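Local coordinates for peptidase M16 inactive domain family protein (PDB 3GWB) that belongs to the M16 peptidase family and carries its inactive domain, its own hydrolase activity and metal binding being only tentative, at residues A56-A61 and R131-M136; A200-L205 and G370-M375; T250-A255 and L316-E321. All coordinates share one frame; numbering follows the deposited sequence.

Contact 1 (A56-A61 and R131-M136); sequences ALLTNA and RIKNQM
L58 pushes its CD1 methyl into the groove between I132 and M136 on the helix opposite, and the packing is dense at that one point. CD1 sits 3.4 Å from I132 CG2, tighter than ordinary van der Waals contact, and 3.7 Å from the selenium of M136, which is a selenomethionine in this crystal. L58 CG lies anti to its backbone N (chi1 -167°), on the carbonyl side, and from there the branch leans across to the other helix. The L58 and I132 side chains slide past each other in opposite directions, methyl against methyl. M136 reaches over from the next turn; its chain bends at the selenium (chi3 88°), which directs CE to L57. That second meeting is looser, with L57 CD2 4.2 Å from M136 CE, and both residues are partly exposed. K133 brushes the other methyl of L58, its CE 4.4 Å from L58 CD2, and sends NZ on to the carbonyl oxygens of P177 and I179. The axes stay 11.1 Å apart and run at 131°, so all contact is through side-chain ends.

The sequence of helix 55-62 suggests that it corresponds to the one carrying the zinc-binding HxxEH motif in active M16 peptidases. L57, N60 and A61 would then take the places of the first histidine, glutamate and second histidine, consistent with a chain that lacks this zinc site.

Beyond the A61 end of helix 55-62, R131 is salt-bridged to E65, while on the side of helix 126-143 turned away from it N134 hydrogen-bonds to R290 and Y297 of the second subunit. Helix 55-62 is backed by helix 181-191, where A56 and T59 meet F187, and by strand 85-90, where L57 and N60 touch A90.

Contact 2 (A200-L205 and G370-M375); sequences ALVGDL and GQLGAM
The flat groups between A200, L201 and L372-G373 are peptide planes. A200 CB stands almost straight above the face of the L372-G373 peptide, 3.9 Å from G373 N, while L372 CD1 comes to the oxygen end of the L201-V202 peptide from above its plane. This is helix-on-sheet packing between the halves of the chain: helix 365-377, which comes late in the sequence, lies on strand 197-203, an inner strand of the first, six-stranded mixed sheet. At its edges the strand is paired through backbone hydrogen bonds, with L26 and V28 of strand 24-29 along one edge and with D37 and R39 of strand 35-42 along the other.

The usual alternation of a strand decides who takes part. A200 and V202 point to the helix, while L201 turns to the far face and packs on F27, F36 and L38. The helix runs at 156° to the strand, nearly antiparallel, with the segment axes only 7.7 Å apart, close for a helix on a sheet. Small residues account for this: G373 has no side chain and A200 only a methyl, so their CA atoms come to 5.5 Å of each other. Beside them A200 CB also touches L372 CB at 4.0 Å.

V202 is held from the helix side by more than L372, since N365, I368 and V369 of the same helix also pack on it, and L372 reaches V28 on the neighbouring strand. All five touching residues are buried. L372 CD1 is anti to CA (chi2 -168°), which carries this methyl to its two partners: V202 CG2 at 3.6 Å and L201 O at 4.0 Å.

Contact 3 (T250-A255 and L316-E321); sequences TSLMLA and LQTRAE
T250 and T318 face each other on one side of the sheet, their side chains crossing obliquely, with OG1 of each in the crowded position between backbone N and carbonyl carbon. T250 grips T318 O twice. T250 N donates from 2.6 Å, nearly in line with the C=O bond, and T250 OG1 donates from 3.2 Å, well above the carbonyl plane, where chi1 (51°) puts it. The other branch, CG2, is anti to the carbonyl carbon and presses on A320, just past R319, 3.3 Å from A320 CA, which is tight.

L252 and L316 form the second pair on this face, again at a slant. L316 CD2 comes to 3.5 Å from L252 CB, and L252 CD1 lies against the same methyl. The strands are antiparallel neighbours inside the mixed five-stranded sheet of the second alpha/beta half: T250-T318 and L252-L316 are hydrogen-bonded pairs, with S251-Q317 the non-hydrogen-bonded pair between them. L252 N to L316 O is nearly straight at 2.9 Å. Next to the middle pair, Q317 CA makes a CA-H...O contact of 3.3 Å to T250 O. Helix 323-340 covers the threonine and leucine face, T326 touching both L316 and T318. On the opposite face, Q317 extends from the sheet and packs on Y142 of the second subunit.

The three contacts are well separated. The centres of contacts 1 and 2 lie about 27 Å apart. Those of contacts 1 and 3 are about 31 Å apart. Contacts 2 and 3, on opposite sides of the chain's centre, have centres about 38 Å apart. Contact 1 is complete before the others begin, whereas both segments of contact 3 fall between those of contact 2. Contacts 1 and 2 belong around the six-stranded sheet, contact 3 to the five-stranded one. Contact 2 brings helix 365-377, which follows strand 311-319 in sequence, back onto the first sheet, so the two halves are tied together. The segments of contacts 1 and 3 each carry a residue meeting the second subunit, N134 and Q317.

Contact 1 (A56-A61 and R131-M136)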
loop_
_atom_site.group_PDB
_atom_site.type_symbol
_atom_site.label_atom_id
_atom_site.label_comp_id
_atom_site.label_asym_id
_atom_site.label_seq_id
_atom_site.Cartn_x
_atom_site.Cartn_y
_atom_site.Cartn_z
ATOM N N ALA A 56 -10.002 -5.178 -18.865
ATOM C CA ALA A 56 -10.041 -6.198 -17.824
ATOM C C ALA A 56 -9.799 -5.586 -16.453
ATOM O O ALA A 56 -10.518 -5.862 -15.492
ATOM C CB ALA A 56 -8.991 -7.276 -18.103
ATOM N N LEU A 57 -8.789 -4.736 -16.362
ATOM C CA LEU A 57 -8.481 -4.129 -15.082
ATOM C C LEU A 57 -9.598 -3.184 -14.644
ATOM O O LEU A 57 -9.963 -3.130 -13.469
ATOM C CB LEU A 57 -7.144 -3.398 -15.174
ATOM C CG LEU A 57 -6.379 -3.276 -13.857
ATOM C CD1 LEU A 57 -4.900 -3.592 -14.091
ATOM C CD2 LEU A 57 -6.572 -1.881 -13.278
ATOM N N LEU A 58 -10.154 -2.450 -15.598
ATOM C CA LEU A 58 -11.224 -1.514 -15.288
ATOM C C LEU A 58 -12.476 -2.247 -14.807
ATOM O O LEU A 58 -13.133 -1.816 -13.861
ATOM C CB LEU A 58 -11.536 -0.672 -16.524
ATOM C CG LEU A 58 -12.408 0.573 -16.360
ATOM C CD1 LEU A 58 -11.934 1.418 -15.182
ATOM C CD2 LEU A 58 -12.351 1.375 -17.664
ATOM N N THR A 59 -12.806 -3.358 -15.453
ATOM C CA THR A 59 -13.981 -4.119 -15.059
ATOM C C THR A 59 -13.791 -4.629 -13.633
ATOM O O THR A 59 -14.691 -4.520 -12.800
ATOM C CB THR A 59 -14.229 -5.332 -16.001
ATOM O OG1 THR A 59 -14.385 -4.876 -17.348
ATOM C CG2 THR A 59 -15.506 -6.076 -15.595
ATOM N N ASN A 60 -12.612 -5.172 -13.347
ATOM C CA ASN A 60 -12.336 -5.701 -12.019
ATOM C C ASN A 60 -12.378 -4.630 -10.934
ATOM O O ASN A 60 -12.785 -4.895 -9.804
ATOM C CB ASN A 60 -10.977 -6.407 -12.006
ATOM C CG ASN A 60 -10.667 -7.034 -10.662
ATOM O OD1 ASN A 60 -10.041 -6.413 -9.805
ATOM N ND2 ASN A 60 -11.121 -8.262 -10.466
ATOM N N ALA A 61 -11.967 -3.419 -11.282
ATOM C CA ALA A 61 -11.958 -2.318 -10.333
ATOM C C ALA A 61 -13.360 -1.788 -10.072
ATOM O O ALA A 61 -13.633 -1.259 -8.995
ATOM C CB ALA A 61 -11.076 -1.188 -10.858
ATOM N N ARG A 131 -14.507 8.505 -12.320
ATOM C CA ARG A 131 -13.543 8.664 -11.239
ATOM C C ARG A 131 -12.346 7.733 -11.427
ATOM O O ARG A 131 -11.202 8.138 -11.226
ATOM C CB ARG A 131 -14.203 8.371 -9.892
ATOM C CG ARG A 131 -13.413 8.882 -8.708
ATOM C CD ARG A 131 -13.950 8.339 -7.393
ATOM N NE ARG A 131 -13.513 6.966 -7.149
ATOM C CZ ARG A 131 -14.326 5.915 -7.069
ATOM N NH1 ARG A 131 -15.641 6.068 -7.216
ATOM N NH2 ARG A 131 -13.823 4.707 -6.833
ATOM N N ILE A 132 -12.617 6.488 -11.809
ATOM C CA ILE A 132 -11.557 5.505 -12.018
ATOM C C ILE A 132 -10.693 5.857 -13.220
ATOM O O ILE A 132 -9.464 5.771 -13.146
ATOM C CB ILE A 132 -12.133 4.081 -12.217
ATOM C CG1 ILE A 132 -13.016 3.709 -11.024
ATOM C CG2 ILE A 132 -11.002 3.065 -12.335
ATOM C CD1 ILE A 132 -12.308 3.775 -9.697
ATOM N N LYS A 133 -11.325 6.246 -14.328
ATOM C CA LYS A 133 -10.572 6.621 -15.523
ATOM C C LYS A 133 -9.672 7.805 -15.213
ATOM O O LYS A 133 -8.542 7.870 -15.693
ATOM C CB LYS A 133 -11.498 7.008 -16.677
ATOM C CG LYS A 133 -12.305 5.866 -17.264
ATOM C CD LYS A 133 -12.940 6.302 -18.576
ATOM C CE LYS A 133 -13.756 5.193 -19.207
ATOM N NZ LYS A 133 -14.271 5.600 -20.540
ATOM N N ASN A 134 -10.180 8.743 -14.414
ATOM C CA ASN A 134 -9.419 9.936 -14.041
ATOM C C ASN A 134 -8.163 9.562 -13.257
ATOM O O ASN A 134 -7.093 10.127 -13.486
ATOM C CB ASN A 134 -10.280 10.886 -13.200
ATOM C CG ASN A 134 -9.607 12.233 -12.966
ATOM O OD1 ASN A 134 -9.538 13.071 -13.866
ATOM N ND2 ASN A 134 -9.093 12.439 -11.758
ATOM N N GLN A 135 -8.284 8.613 -12.332
ATOM C CA GLN A 135 -7.121 8.209 -11.559
ATOM C C GLN A 135 -6.183 7.311 -12.364
ATOM O O GLN A 135 -4.983 7.266 -12.092
ATOM C CB GLN A 135 -7.541 7.546 -10.241
ATOM C CG GLN A 135 -8.641 6.518 -10.338
ATOM C CD GLN A 135 -9.114 6.060 -8.964
ATOM O OE1 GLN A 135 -9.657 6.848 -8.184
ATOM N NE2 GLN A 135 -8.904 4.782 -8.662
HETATM N N MSE A 136 -6.717 6.615 -13.365
HETATM C CA MSE A 136 -5.880 5.769 -14.216
HETATM C C MSE A 136 -5.098 6.684 -15.158
HETATM O O MSE A 136 -3.925 6.448 -15.442
HETATM C CB MSE A 136 -6.728 4.787 -15.033
HETATM C CG MSE A 136 -7.304 3.622 -14.227
HETATM SE SE MSE A 136 -8.368 2.522 -15.215
HETATM C CE MSE A 136 -7.170 1.341 -15.879
#

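Contact 2 (A200-L205 and G370-M375)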
loop_
_atom_site.group_PDB
_atom_site.type_symbol
_atom_site.label_atom_id
_atom_site.label_comp_id
_atom_site.label_asym_id
_atom_site.label_seq_id
_atom_site.Cartn_x
_atom_site.Cartn_y
_atom_site.Cartn_z
ATOM N N ALA A 200 -12.032 -20.927 -4.435
ATOM C CA ALA A 200 -11.185 -21.470 -3.379
ATOM C C ALA A 200 -11.712 -21.025 -2.022
ATOM O O ALA A 200 -12.011 -19.854 -1.823
ATOM C CB ALA A 200 -9.745 -20.990 -3.574
ATOM N N LEU A 201 -11.821 -21.967 -1.094
ATOM C CA LEU A 201 -12.348 -21.695 0.244
ATOM C C LEU A 201 -11.499 -22.319 1.334
ATOM O O LEU A 201 -11.152 -23.490 1.255
ATOM C CB LEU A 201 -13.764 -22.269 0.372
ATOM C CG LEU A 201 -14.997 -21.451 0.005
ATOM C CD1 LEU A 201 -16.224 -22.368 -0.005
ATOM C CD2 LEU A 201 -15.176 -20.316 1.024
ATOM N N VAL A 202 -11.182 -21.541 2.368
ATOM C CA VAL A 202 -10.401 -22.052 3.481
ATOM C C VAL A 202 -10.880 -21.464 4.804
ATOM O O VAL A 202 -10.988 -20.238 4.948
ATOM C CB VAL A 202 -8.902 -21.712 3.341
ATOM C CG1 VAL A 202 -8.147 -22.296 4.508
ATOM C CG2 VAL A 202 -8.345 -22.245 2.026
ATOM N N GLY A 203 -11.165 -22.324 5.776
ATOM C CA GLY A 203 -11.593 -21.804 7.061
ATOM C C GLY A 203 -12.489 -22.658 7.925
ATOM O O GLY A 203 -12.605 -23.870 7.747
ATOM N N ASP A 204 -13.135 -21.990 8.872
ATOM C CA ASP A 204 -14.022 -22.626 9.831
ATOM C C ASP A 204 -15.365 -22.988 9.209
ATOM O O ASP A 204 -16.400 -22.411 9.541
ATOM C CB ASP A 204 -14.208 -21.681 11.027
ATOM C CG ASP A 204 -15.058 -22.282 12.120
ATOM O OD1 ASP A 204 -14.990 -23.517 12.309
ATOM O OD2 ASP A 204 -15.778 -21.515 12.798
ATOM N N LEU A 205 -15.342 -23.964 8.308
ATOM C CA LEU A 205 -16.554 -24.401 7.623
ATOM C C LEU A 205 -16.524 -25.911 7.460
ATOM O O LEU A 205 -15.452 -26.508 7.383
ATOM C CB LEU A 205 -16.624 -23.779 6.226
ATOM C CG LEU A 205 -16.616 -22.260 6.020
ATOM C CD1 LEU A 205 -16.298 -21.943 4.548
ATOM C CD2 LEU A 205 -17.963 -21.689 6.427
ATOM N N GLY A 370 -4.654 -18.783 -1.236
ATOM C CA GLY A 370 -3.913 -18.277 -2.385
ATOM C C GLY A 370 -3.361 -19.415 -3.237
ATOM O O GLY A 370 -3.435 -19.384 -4.468
ATOM N N GLN A 371 -2.804 -20.428 -2.582
ATOM C CA GLN A 371 -2.241 -21.581 -3.277
ATOM C C GLN A 371 -3.327 -22.418 -3.935
ATOM O O GLN A 371 -3.141 -22.915 -5.049
ATOM C CB GLN A 371 -1.440 -22.453 -2.306
ATOM C CG GLN A 371 -0.242 -21.749 -1.683
ATOM C CD GLN A 371 0.757 -21.270 -2.719
ATOM O OE1 GLN A 371 1.246 -22.052 -3.538
ATOM N NE2 GLN A 371 1.073 -19.978 -2.687
ATOM N N LEU A 372 -4.459 -22.576 -3.248
ATOM C CA LEU A 372 -5.575 -23.352 -3.791
ATOM C C LEU A 372 -6.083 -22.724 -5.082
ATOM O O LEU A 372 -6.428 -23.427 -6.040
ATOM C CB LEU A 372 -6.727 -23.422 -2.787
ATOM C CG LEU A 372 -6.554 -24.293 -1.543
ATOM C CD1 LEU A 372 -7.916 -24.441 -0.849
ATOM C CD2 LEU A 372 -6.030 -25.671 -1.943
ATOM N N GLY A 373 -6.140 -21.395 -5.097
ATOM C CA GLY A 373 -6.593 -20.692 -6.281
ATOM C C GLY A 373 -5.670 -20.984 -7.447
ATOM O O GLY A 373 -6.131 -21.260 -8.554
ATOM N N ALA A 374 -4.364 -20.928 -7.198
ATOM C CA ALA A 374 -3.380 -21.198 -8.242
ATOM C C ALA A 374 -3.455 -22.661 -8.673
ATOM O O ALA A 374 -3.328 -22.968 -9.855
ATOM C CB ALA A 374 -1.975 -20.873 -7.745
HETATM N N MSE A 375 -3.661 -23.559 -7.715
HETATM C CA MSE A 375 -3.765 -24.982 -8.025
HETATM C C MSE A 375 -4.921 -25.207 -8.995
HETATM O O MSE A 375 -4.774 -25.903 -10.009
HETATM C CB MSE A 375 -3.989 -25.796 -6.740
HETATM C CG MSE A 375 -2.730 -25.966 -5.863
HETATM SE SE MSE A 375 -3.056 -26.629 -4.185
HETATM C CE MSE A 375 -3.880 -28.149 -4.564
#

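Contact 3 (T250-A255 and L316-E321)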
loop_
_atom_site.group_PDB
_atom_site.type_symbol
_atom_site.label_atom_id
_atom_site.label_comp_id
_atom_site.label_asym_id
_atom_site.label_seq_id
_atom_site.Cartn_x
_atom_site.Cartn_y
_atom_site.Cartn_z
ATOM N N THR A 250 20.571 4.804 -12.498
ATOM C CA THR A 250 20.202 4.104 -13.714
ATOM C C THR A 250 19.514 2.797 -13.390
ATOM O O THR A 250 19.977 2.029 -12.551
ATOM C CB THR A 250 21.411 3.802 -14.651
ATOM O OG1 THR A 250 22.453 3.159 -13.910
ATOM C CG2 THR A 250 21.937 5.065 -15.300
ATOM N N SER A 251 18.389 2.564 -14.050
ATOM C CA SER A 251 17.617 1.352 -13.847
ATOM C C SER A 251 18.040 0.306 -14.865
ATOM O O SER A 251 18.060 0.578 -16.065
ATOM C CB SER A 251 16.126 1.651 -13.997
ATOM O OG SER A 251 15.397 0.463 -14.243
ATOM N N LEU A 252 18.380 -0.883 -14.375
ATOM C CA LEU A 252 18.821 -1.985 -15.222
ATOM C C LEU A 252 17.859 -3.163 -15.121
ATOM O O LEU A 252 17.522 -3.610 -14.024
ATOM C CB LEU A 252 20.213 -2.456 -14.790
ATOM C CG LEU A 252 21.395 -1.491 -14.858
ATOM C CD1 LEU A 252 22.582 -2.114 -14.132
ATOM C CD2 LEU A 252 21.737 -1.190 -16.313
HETATM N N MSE A 253 17.429 -3.676 -16.266
HETATM C CA MSE A 253 16.523 -4.814 -16.287
HETATM C C MSE A 253 16.962 -5.804 -17.354
HETATM O O MSE A 253 17.208 -5.429 -18.500
HETATM C CB MSE A 253 15.095 -4.354 -16.576
HETATM C CG MSE A 253 14.558 -3.338 -15.592
HETATM SE SE MSE A 253 12.797 -3.105 -15.849
HETATM C CE MSE A 253 12.171 -4.617 -15.191
ATOM N N LEU A 254 17.077 -7.067 -16.963
ATOM C CA LEU A 254 17.470 -8.125 -17.883
ATOM C C LEU A 254 16.374 -9.167 -17.812
ATOM O O LEU A 254 15.808 -9.399 -16.746
ATOM C CB LEU A 254 18.801 -8.758 -17.471
ATOM C CG LEU A 254 20.026 -7.850 -17.357
ATOM C CD1 LEU A 254 19.950 -7.048 -16.066
ATOM C CD2 LEU A 254 21.290 -8.700 -17.364
ATOM N N ALA A 255 16.073 -9.803 -18.938
ATOM C CA ALA A 255 15.018 -10.795 -18.947
ATOM C C ALA A 255 14.997 -11.650 -20.198
ATOM O O ALA A 255 15.645 -11.344 -21.197
ATOM C CB ALA A 255 13.660 -10.102 -18.782
ATOM N N LEU A 316 17.650 -4.002 -10.974
ATOM C CA LEU A 316 18.384 -3.264 -9.962
ATOM C C LEU A 316 18.553 -1.825 -10.416
ATOM O O LEU A 316 18.241 -1.472 -11.559
ATOM C CB LEU A 316 19.768 -3.886 -9.723
ATOM C CG LEU A 316 20.820 -3.706 -10.829
ATOM C CD1 LEU A 316 22.204 -4.028 -10.286
ATOM C CD2 LEU A 316 20.491 -4.600 -12.005
ATOM N N GLN A 317 19.055 -0.999 -9.508
ATOM C CA GLN A 317 19.299 0.414 -9.769
ATOM C C GLN A 317 20.695 0.729 -9.234
ATOM O O GLN A 317 21.081 0.235 -8.182
ATOM C CB GLN A 317 18.241 1.260 -9.051
ATOM C CG GLN A 317 18.378 2.758 -9.235
ATOM C CD GLN A 317 17.182 3.523 -8.683
ATOM O OE1 GLN A 317 16.058 3.363 -9.160
ATOM N NE2 GLN A 317 17.421 4.358 -7.672
ATOM N N THR A 318 21.452 1.531 -9.969
ATOM C CA THR A 318 22.805 1.894 -9.565
ATOM C C THR A 318 23.108 3.312 -10.018
ATOM O O THR A 318 22.336 3.912 -10.763
ATOM C CB THR A 318 23.860 0.971 -10.214
ATOM O OG1 THR A 318 23.769 1.068 -11.640
ATOM C CG2 THR A 318 23.641 -0.475 -9.800
ATOM N N ARG A 319 24.238 3.845 -9.561
ATOM C CA ARG A 319 24.650 5.183 -9.953
ATOM C C ARG A 319 24.875 5.131 -11.463
ATOM O O ARG A 319 25.437 4.162 -11.976
ATOM C CB ARG A 319 25.950 5.570 -9.246
ATOM C CG ARG A 319 25.935 5.331 -7.747
ATOM C CD ARG A 319 27.176 5.903 -7.076
ATOM N NE ARG A 319 27.092 7.355 -6.922
ATOM C CZ ARG A 319 26.207 7.969 -6.142
ATOM N NH1 ARG A 319 25.328 7.259 -5.442
ATOM N NH2 ARG A 319 26.195 9.295 -6.061
ATOM N N ALA A 320 24.428 6.169 -12.164
ATOM C CA ALA A 320 24.557 6.247 -13.616
ATOM C C ALA A 320 25.972 5.968 -14.115
ATOM O O ALA A 320 26.163 5.276 -15.118
ATOM C CB ALA A 320 24.096 7.618 -14.102
ATOM N N GLU A 321 26.962 6.506 -13.413
ATOM C CA GLU A 321 28.356 6.329 -13.795
ATOM C C GLU A 321 28.880 4.917 -13.559
ATOM O O GLU A 321 29.975 4.579 -14.004
ATOM C CB GLU A 321 29.236 7.333 -13.046
ATOM C CG GLU A 321 28.948 7.409 -11.559
ATOM C CD GLU A 321 29.994 8.203 -10.800
ATOM O OE1 GLU A 321 30.367 9.300 -11.271
ATOM O OE2 GLU A 321 30.438 7.731 -9.728
#